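PDB 7JPJ: diaminopimelate decarboxylase from Phaeodactylum tricornutum, which probably catalyses the pyridoxal 5'-phosphate-dependent decarboxylation of diaminopimelate in lysine biosynthesis, working as an obligate dimer. Local coordinates for residues 329-335 with 385-391; 346-352 with 374-380; 9-13 with 287-292. All coordinates share one frame; numbering follows the deposited sequence.

Contact 1 of 3, residues 329-335 with 385-391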
# COMPACT_ATOMS: atom_id res chain seq x y z
N HIS A 329 -15.41 0.82 -6.34
CA HIS A 329 -15.17 0.25 -7.66
C HIS A 329 -16.41 -0.50 -8.12
O HIS A 329 -17.14 -1.08 -7.31
CB HIS A 329 -13.97 -0.70 -7.66
CG HIS A 329 -12.65 -0.01 -7.50
ND1 HIS A 329 -11.60 -0.21 -8.37
CD2 HIS A 329 -12.21 0.87 -6.57
CE1 HIS A 329 -10.57 0.53 -7.98
NE2 HIS A 329 -10.91 1.19 -6.89
N PRO A 330 -16.68 -0.52 -9.43
CA PRO A 330 -17.80 -1.32 -9.94
C PRO A 330 -17.51 -2.81 -9.75
O PRO A 330 -16.43 -3.29 -10.08
CB PRO A 330 -17.86 -0.95 -11.43
CG PRO A 330 -16.97 0.25 -11.59
CD PRO A 330 -15.95 0.18 -10.50
N ILE A 331 -18.50 -3.53 -9.23
CA ILE A 331 -18.34 -4.92 -8.85
C ILE A 331 -19.45 -5.74 -9.50
O ILE A 331 -20.63 -5.43 -9.35
CB ILE A 331 -18.36 -5.10 -7.32
CG1 ILE A 331 -17.19 -4.36 -6.70
CG2 ILE A 331 -18.33 -6.58 -6.97
CD1 ILE A 331 -17.31 -4.15 -5.21
N THR A 332 -19.06 -6.78 -10.23
CA THR A 332 -19.99 -7.71 -10.86
C THR A 332 -19.61 -9.13 -10.47
O THR A 332 -18.43 -9.49 -10.47
CB THR A 332 -19.99 -7.56 -12.39
OG1 THR A 332 -20.48 -6.27 -12.75
CG2 THR A 332 -20.86 -8.63 -13.03
N ILE A 333 -20.61 -9.93 -10.13
CA ILE A 333 -20.42 -11.33 -9.75
C ILE A 333 -20.94 -12.20 -10.88
O ILE A 333 -22.12 -12.12 -11.24
CB ILE A 333 -21.11 -11.66 -8.43
CG1 ILE A 333 -20.36 -10.98 -7.28
CG2 ILE A 333 -21.18 -13.16 -8.22
CD1 ILE A 333 -21.07 -11.09 -5.96
N LEU A 334 -20.06 -13.04 -11.44
CA LEU A 334 -20.38 -13.94 -12.53
C LEU A 334 -20.33 -15.39 -12.05
O LEU A 334 -19.63 -15.71 -11.09
CB LEU A 334 -19.40 -13.76 -13.70
CG LEU A 334 -19.40 -12.36 -14.32
CD1 LEU A 334 -18.22 -12.17 -15.25
CD2 LEU A 334 -20.72 -12.10 -15.05
N PRO A 335 -21.08 -16.29 -12.70
CA PRO A 335 -21.08 -17.70 -12.26
C PRO A 335 -19.72 -18.35 -12.47
O PRO A 335 -19.12 -18.22 -13.54
CB PRO A 335 -22.16 -18.34 -13.13
CG PRO A 335 -22.25 -17.46 -14.33
CD PRO A 335 -21.99 -16.07 -13.83
N ASP A 385 -17.96 -18.69 -7.23
CA ASP A 385 -18.33 -17.70 -8.23
C ASP A 385 -17.24 -16.64 -8.36
O ASP A 385 -16.45 -16.40 -7.44
CB ASP A 385 -19.67 -17.04 -7.88
CG ASP A 385 -20.85 -17.97 -8.11
OD1 ASP A 385 -20.72 -18.91 -8.92
OD2 ASP A 385 -21.90 -17.75 -7.48
N ILE A 386 -17.21 -15.99 -9.52
CA ILE A 386 -16.18 -15.01 -9.84
C ILE A 386 -16.68 -13.63 -9.46
O ILE A 386 -17.80 -13.25 -9.80
CB ILE A 386 -15.81 -15.08 -11.33
CG1 ILE A 386 -15.33 -16.48 -11.69
CG2 ILE A 386 -14.77 -14.03 -11.67
CD1 ILE A 386 -15.33 -16.76 -13.18
N LEU A 387 -15.85 -12.87 -8.75
CA LEU A 387 -16.09 -11.46 -8.48
C LEU A 387 -15.13 -10.63 -9.33
O LEU A 387 -13.93 -10.92 -9.36
CB LEU A 387 -15.92 -11.13 -7.00
CG LEU A 387 -16.42 -9.75 -6.56
CD1 LEU A 387 -17.11 -9.83 -5.21
CD2 LEU A 387 -15.29 -8.73 -6.52
N VAL A 388 -15.66 -9.62 -10.00
CA VAL A 388 -14.87 -8.79 -10.91
C VAL A 388 -14.95 -7.35 -10.44
O VAL A 388 -16.03 -6.75 -10.40
CB VAL A 388 -15.36 -8.91 -12.36
CG1 VAL A 388 -14.65 -7.90 -13.25
CG2 VAL A 388 -15.14 -10.32 -12.88
N MET A 389 -13.80 -6.78 -10.07
CA MET A 389 -13.69 -5.38 -9.69
C MET A 389 -13.17 -4.60 -10.89
O MET A 389 -11.99 -4.73 -11.25
CB MET A 389 -12.78 -5.20 -8.48
CG MET A 389 -13.52 -5.06 -7.16
SD MET A 389 -12.41 -4.82 -5.74
CE MET A 389 -12.77 -3.12 -5.30
N ASP A 390 -14.04 -3.81 -11.51
CA ASP A 390 -13.67 -3.05 -12.69
C ASP A 390 -13.03 -1.72 -12.30
O ASP A 390 -13.00 -1.33 -11.13
CB ASP A 390 -14.90 -2.82 -13.57
CG ASP A 390 -15.24 -4.03 -14.42
OD1 ASP A 390 -14.31 -4.61 -15.02
OD2 ASP A 390 -16.43 -4.40 -14.49
N GLY A 391 -12.51 -1.02 -13.31
CA GLY A 391 -11.80 0.23 -13.06
C GLY A 391 -10.53 0.05 -12.26
O GLY A 391 -10.10 0.98 -11.57

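Contact 2 of 3, residues 346-352 with 374-380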
# COMPACT_ATOMS: atom_id res chain seq x y z
N GLU A 346 -31.10 -13.73 -9.33
CA GLU A 346 -31.13 -13.70 -7.87
C GLU A 346 -30.10 -12.70 -7.36
O GLU A 346 -28.94 -12.74 -7.78
CB GLU A 346 -30.86 -15.09 -7.29
CG GLU A 346 -31.18 -15.22 -5.81
CD GLU A 346 -32.49 -15.95 -5.56
OE1 GLU A 346 -33.45 -15.31 -5.07
OE2 GLU A 346 -32.55 -17.16 -5.87
N THR A 347 -30.53 -11.80 -6.48
CA THR A 347 -29.67 -10.77 -5.93
C THR A 347 -29.55 -10.93 -4.42
O THR A 347 -30.35 -11.61 -3.77
CB THR A 347 -30.20 -9.36 -6.26
OG1 THR A 347 -31.60 -9.27 -5.95
CG2 THR A 347 -29.98 -9.04 -7.73
N GLU A 348 -28.53 -10.28 -3.86
CA GLU A 348 -28.29 -10.29 -2.42
C GLU A 348 -27.37 -9.13 -2.07
O GLU A 348 -26.36 -8.92 -2.75
CB GLU A 348 -27.69 -11.62 -1.97
CG GLU A 348 -27.82 -11.90 -0.48
CD GLU A 348 -27.07 -13.14 -0.04
OE1 GLU A 348 -26.26 -13.66 -0.84
OE2 GLU A 348 -27.28 -13.60 1.10
N SER A 349 -27.71 -8.39 -1.02
CA SER A 349 -26.84 -7.35 -0.50
C SER A 349 -25.78 -7.96 0.40
O SER A 349 -26.09 -8.68 1.35
CB SER A 349 -27.65 -6.31 0.28
OG SER A 349 -28.41 -5.50 -0.58
N VAL A 350 -24.51 -7.66 0.11
CA VAL A 350 -23.38 -8.27 0.80
C VAL A 350 -22.31 -7.21 1.05
O VAL A 350 -22.35 -6.10 0.51
CB VAL A 350 -22.77 -9.45 0.02
CG1 VAL A 350 -23.81 -10.54 -0.22
CG2 VAL A 350 -22.17 -8.96 -1.29
N VAL A 351 -21.36 -7.57 1.90
CA VAL A 351 -20.11 -6.84 2.09
C VAL A 351 -18.99 -7.72 1.57
O VAL A 351 -18.98 -8.93 1.81
CB VAL A 351 -19.89 -6.48 3.58
CG1 VAL A 351 -18.50 -5.91 3.80
CG2 VAL A 351 -20.95 -5.50 4.05
N VAL A 352 -18.04 -7.11 0.86
CA VAL A 352 -16.93 -7.84 0.24
C VAL A 352 -15.66 -7.54 1.03
O VAL A 352 -15.29 -6.37 1.20
CB VAL A 352 -16.77 -7.47 -1.24
CG1 VAL A 352 -15.70 -8.33 -1.89
CG2 VAL A 352 -18.10 -7.62 -1.97
N ALA A 374 -20.09 -0.71 3.75
CA ALA A 374 -21.16 -0.41 2.81
C ALA A 374 -21.50 -1.68 2.05
O ALA A 374 -20.61 -2.48 1.75
CB ALA A 374 -20.77 0.71 1.85
N GLU A 375 -22.78 -1.87 1.75
CA GLU A 375 -23.26 -3.04 1.04
C GLU A 375 -23.62 -2.68 -0.40
O GLU A 375 -24.20 -1.62 -0.65
CB GLU A 375 -24.48 -3.65 1.72
CG GLU A 375 -24.25 -4.11 3.15
CD GLU A 375 -25.48 -4.78 3.74
OE1 GLU A 375 -26.50 -4.88 3.02
OE2 GLU A 375 -25.43 -5.19 4.92
N GLN A 376 -23.28 -3.56 -1.33
CA GLN A 376 -23.68 -3.43 -2.72
C GLN A 376 -24.64 -4.55 -3.08
O GLN A 376 -24.46 -5.70 -2.67
CB GLN A 376 -22.46 -3.46 -3.65
CG GLN A 376 -21.42 -2.40 -3.36
CD GLN A 376 -20.43 -2.21 -4.50
OE1 GLN A 376 -20.66 -2.67 -5.62
NE2 GLN A 376 -19.31 -1.54 -4.21
N GLU A 377 -25.68 -4.22 -3.84
CA GLU A 377 -26.61 -5.22 -4.35
C GLU A 377 -25.97 -5.89 -5.56
O GLU A 377 -25.79 -5.25 -6.60
CB GLU A 377 -27.95 -4.59 -4.71
CG GLU A 377 -29.15 -5.52 -4.58
CD GLU A 377 -30.45 -4.88 -5.05
OE1 GLU A 377 -31.22 -5.53 -5.79
OE2 GLU A 377 -30.70 -3.72 -4.66
N LEU A 378 -25.61 -7.16 -5.42
CA LEU A 378 -24.98 -7.93 -6.49
C LEU A 378 -25.76 -9.21 -6.72
O LEU A 378 -26.74 -9.51 -6.03
CB LEU A 378 -23.51 -8.23 -6.17
CG LEU A 378 -22.71 -7.12 -5.49
CD1 LEU A 378 -21.56 -7.70 -4.69
CD2 LEU A 378 -22.20 -6.14 -6.53
N ARG A 379 -25.32 -9.98 -7.72
CA ARG A 379 -25.89 -11.29 -7.96
C ARG A 379 -25.58 -12.20 -6.78
O ARG A 379 -24.47 -12.19 -6.24
CB ARG A 379 -25.32 -11.89 -9.25
CG ARG A 379 -25.66 -13.36 -9.48
CD ARG A 379 -24.96 -13.91 -10.71
NE ARG A 379 -25.14 -15.36 -10.86
CZ ARG A 379 -24.33 -16.27 -10.34
NH1 ARG A 379 -23.27 -15.89 -9.63
NH2 ARG A 379 -24.57 -17.56 -10.52
N ALA A 380 -26.58 -12.98 -6.36
CA ALA A 380 -26.37 -13.97 -5.32
C ALA A 380 -25.20 -14.87 -5.68
O ALA A 380 -25.17 -15.47 -6.76
CB ALA A 380 -27.64 -14.80 -5.12
O HOH W 1 -24.59 -11.00 -3.74

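Contact 3 of 3, residues 9-13 with 287-292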
# COMPACT_ATOMS: atom_id res chain seq x y z
N SER A 9 -19.42 -7.96 -17.25
CA SER A 9 -18.85 -6.83 -16.48
C SER A 9 -18.57 -5.73 -17.50
O SER A 9 -19.11 -5.80 -18.59
CB SER A 9 -17.63 -7.32 -15.79
OG SER A 9 -16.58 -7.54 -16.70
N ILE A 10 -17.75 -4.74 -17.16
CA ILE A 10 -17.38 -3.70 -18.16
C ILE A 10 -16.83 -4.36 -19.43
O ILE A 10 -17.19 -3.89 -20.52
CB ILE A 10 -16.46 -2.63 -17.55
CG1 ILE A 10 -17.26 -1.58 -16.78
CG2 ILE A 10 -15.54 -1.99 -18.57
CD1 ILE A 10 -18.44 -1.03 -17.53
N PHE A 11 -16.03 -5.43 -19.33
CA PHE A 11 -15.56 -6.03 -20.57
C PHE A 11 -15.39 -7.55 -20.47
O PHE A 11 -14.75 -8.14 -21.35
CB PHE A 11 -14.23 -5.40 -21.03
CG PHE A 11 -13.09 -5.53 -20.05
CD1 PHE A 11 -12.31 -6.68 -20.02
CD2 PHE A 11 -12.78 -4.50 -19.18
CE1 PHE A 11 -11.25 -6.80 -19.12
CE2 PHE A 11 -11.72 -4.61 -18.28
CZ PHE A 11 -10.96 -5.77 -18.26
N LEU A 12 -15.97 -8.20 -19.47
CA LEU A 12 -15.79 -9.64 -19.26
C LEU A 12 -17.14 -10.33 -19.15
O LEU A 12 -17.87 -10.13 -18.18
CB LEU A 12 -14.96 -9.91 -18.00
CG LEU A 12 -13.46 -9.63 -18.07
CD1 LEU A 12 -12.79 -10.03 -16.77
CD2 LEU A 12 -12.83 -10.35 -19.25
N THR A 13 -17.46 -11.16 -20.15
CA THR A 13 -18.57 -12.09 -20.02
C THR A 13 -18.14 -13.27 -19.16
O THR A 13 -16.94 -13.46 -18.91
CB THR A 13 -19.02 -12.58 -21.40
OG1 THR A 13 -17.99 -13.40 -21.98
CG2 THR A 13 -19.31 -11.40 -22.32
N MET A 287 -10.33 2.19 -16.72
CA MET A 287 -11.40 1.29 -17.14
C MET A 287 -10.90 0.14 -18.00
O MET A 287 -11.71 -0.73 -18.35
CB MET A 287 -12.48 2.07 -17.90
CG MET A 287 -13.09 3.22 -17.12
SD MET A 287 -13.63 2.80 -15.45
CE MET A 287 -14.71 1.40 -15.76
N ALA A 288 -9.63 0.12 -18.36
CA ALA A 288 -9.09 -0.94 -19.20
C ALA A 288 -8.63 -2.16 -18.40
O ALA A 288 -8.29 -3.18 -19.01
CB ALA A 288 -7.92 -0.42 -20.03
N GLY A 289 -8.64 -2.08 -17.08
CA GLY A 289 -8.17 -3.17 -16.25
C GLY A 289 -9.21 -3.57 -15.23
O GLY A 289 -10.01 -2.76 -14.78
N ALA A 290 -9.17 -4.85 -14.86
CA ALA A 290 -10.14 -5.40 -13.93
C ALA A 290 -9.51 -6.50 -13.10
O ALA A 290 -8.78 -7.34 -13.63
CB ALA A 290 -11.37 -5.94 -14.66
N LEU A 291 -9.79 -6.48 -11.79
CA LEU A 291 -9.37 -7.56 -10.91
C LEU A 291 -10.38 -8.70 -10.97
O LEU A 291 -11.59 -8.48 -10.82
CB LEU A 291 -9.23 -7.05 -9.47
CG LEU A 291 -8.98 -8.12 -8.40
CD1 LEU A 291 -7.57 -8.70 -8.53
CD2 LEU A 291 -9.21 -7.56 -7.01
N VAL A 292 -9.89 -9.91 -11.21
CA VAL A 292 -10.73 -11.10 -11.34
C VAL A 292 -10.36 -12.04 -10.20
O VAL A 292 -9.24 -12.56 -10.16
CB VAL A 292 -10.56 -11.78 -12.70
CG1 VAL A 292 -11.53 -12.93 -12.85
CG2 VAL A 292 -10.75 -10.77 -13.82

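Contact 1 of 3, residues 329-335 with 385-391
The carbonyl oxygen Pro330 O is approached by two donors of the opposite strand: Asp390 N gives it a hydrogen bond of 2.8 Å, 162° at the hydrogen, and the CA-H of Met389 adds a weaker contact, with CA 3.5 Å from the same Pro330 O. This bond stands at one end of an antiparallel strand pair, 331-334 with 386-390, in the mixed beta domain that accompanies the barrel in fold-type III decarboxylases. The strand directions differ by 157°. In the hydrogen-bonded pair Thr332-Val388, Thr332 N reaches Val388 O at 3.0 Å and Val388 N returns to Thr332 O at 2.8 Å; Leu334 and Ile386 exchange an equivalent pair.

Side chains alternate between the two faces. On one, Ile331 spreads its branches: CG2, anti to the backbone N, meets Leu387 CG at 3.7 Å, while CG1 lies beside Met389 CG at 3.8 Å with the two chains pointing the same way. Ile333 joins this face, where both isoleucines also pack on strand 373-379. The other carries Thr332 and Leu334 with Val388 and Ile386, and Ile386 also reaches Ala17 and Ile21 of helix 14-24.

Near the ligand pocket, Gly391 O accepts from Arg243 NE, and His329 NE2 has a weak bond with Arg321; both arginines line the D-lysine site. At its other nitrogen, His329 ND1 donates to Asp390 O at 3.3 Å, the acceptor lying 21° out of the ring plane, while the bent end of Met389 crosses this histidine at about a right angle, Met389 CE resting 3.6 Å from His329 CB.

Contact 2 of 3, residues 346-352 with 374-380
A twisted antiparallel strand pair, 347-352 with 376-379, forms this contact at a partly exposed border of the beta domain, the strand directions differing by 137°. At the Glu346 end, Ala380 N donates to Glu346 O at 2.8 Å, arriving 40° above the carbonyl plane, and alongside this bond Ala380 CB touches Glu346 CG at 3.6 Å. Further on, Glu348 N reaches Leu378 O at 2.9 Å. The return bond from Leu378 N to Glu348 O stretches to 3.3 Å and comes in 44° above the carbonyl plane. A water donates to the same Glu348 O at 2.9 Å and also to Arg379 O at 2.8 Å, so two donors hold the Glu348 carbonyl and the water bridges the two strands.

Within the mixed sheet, strand 347-353 lies between 373-379 and 308-312, pairing antiparallel with the first and parallel with the second. The Val350-Gln376 pair is loosely bonded, its Val350 N to Gln376 O bond being weak. Apolar contact accompanies it: rotation about the CA-CB bond of Val350 places CG2 between the backbone N and the carbonyl carbon and brings it to 3.7 Å from Leu378 CD1, the side chains crossing at about a right angle. Leu378 also packs on Ile331 and Ile333 of strand 331-334. Glu348 extends to a salt bridge with Lys298, and around the Val351 end the methylene Glu375 CG lies 3.7 Å from Val351 CG2.

Contact 3 of 3, residues 9-13 with 287-292
Phe11 leads this contact, its CB directed toward strand 289-300 from the loop that precedes helix 14-24. With chi1 at 60°, CG is held between the backbone N and the carbonyl carbon, and the ring is carried toward the start of the strand. Along one side of the ring, CD2 comes to 4.0 Å from Met287 O; the next atom, CE2, lies 3.8 Å from Ala288 O. At the ring edge, near its plane, stands the backbone atom Gly289 C, 4.1 Å from Phe11 CE2. At the tip, Phe11 CZ meets the methyl Ala290 CB at 3.6 Å, the methyl approaching the ring obliquely. The aromatic group therefore rests on a mixture of peptide atoms and one small side chain.

Its neighbours in the loop make apolar contacts to either end of 287-292. The Ile10 side chain crosses the doubly bent Met287 chain obliquely, Ile10 CG1 lying 4.1 Å from Met287 CE, whereas Leu12 CD1 lies 3.7 Å from Val292 CG2. Within the loop an ST motif is present: Leu12 N donates to Ser9 OG at 2.9 Å, with an angle of 132° at the hydrogen, while Ser9 N is bonded to Leu12 O. The side-chain contacts between the two segments are thus van der Waals packing.

Thr13 occupies the N-cap position of helix 14-24. Strand 289-300 runs antiparallel to both its sheet neighbours here, 29-33 and 386-390; Phe11 also touches Ser33 of the former, and Ile10 reaches Lys36 on helix 34-45.

From the N terminus, contact 3 closes first, bringing 9-13 to 287-292 across 273 residues that include the strands of the parallel barrel sheet, so the chain on both sides of the barrel meets at the beta domain. Contacts 1 and 2 follow in series with it. Contact 1 spans 329 to 391, and contact 2 lies wholly within that span, so contact 1 encloses contact 2 without crossing it. Their centres are 11 Å apart, joined by the Asp385-Arg379 salt bridge, with OD2 and NH1 3.2 Å apart. Strand 386-390 also pairs with 289-300, and Asp390 OD2 probably accepts from Ile10 N, tying contact 1 to contact 3. Contacts 2 and 3 do not touch.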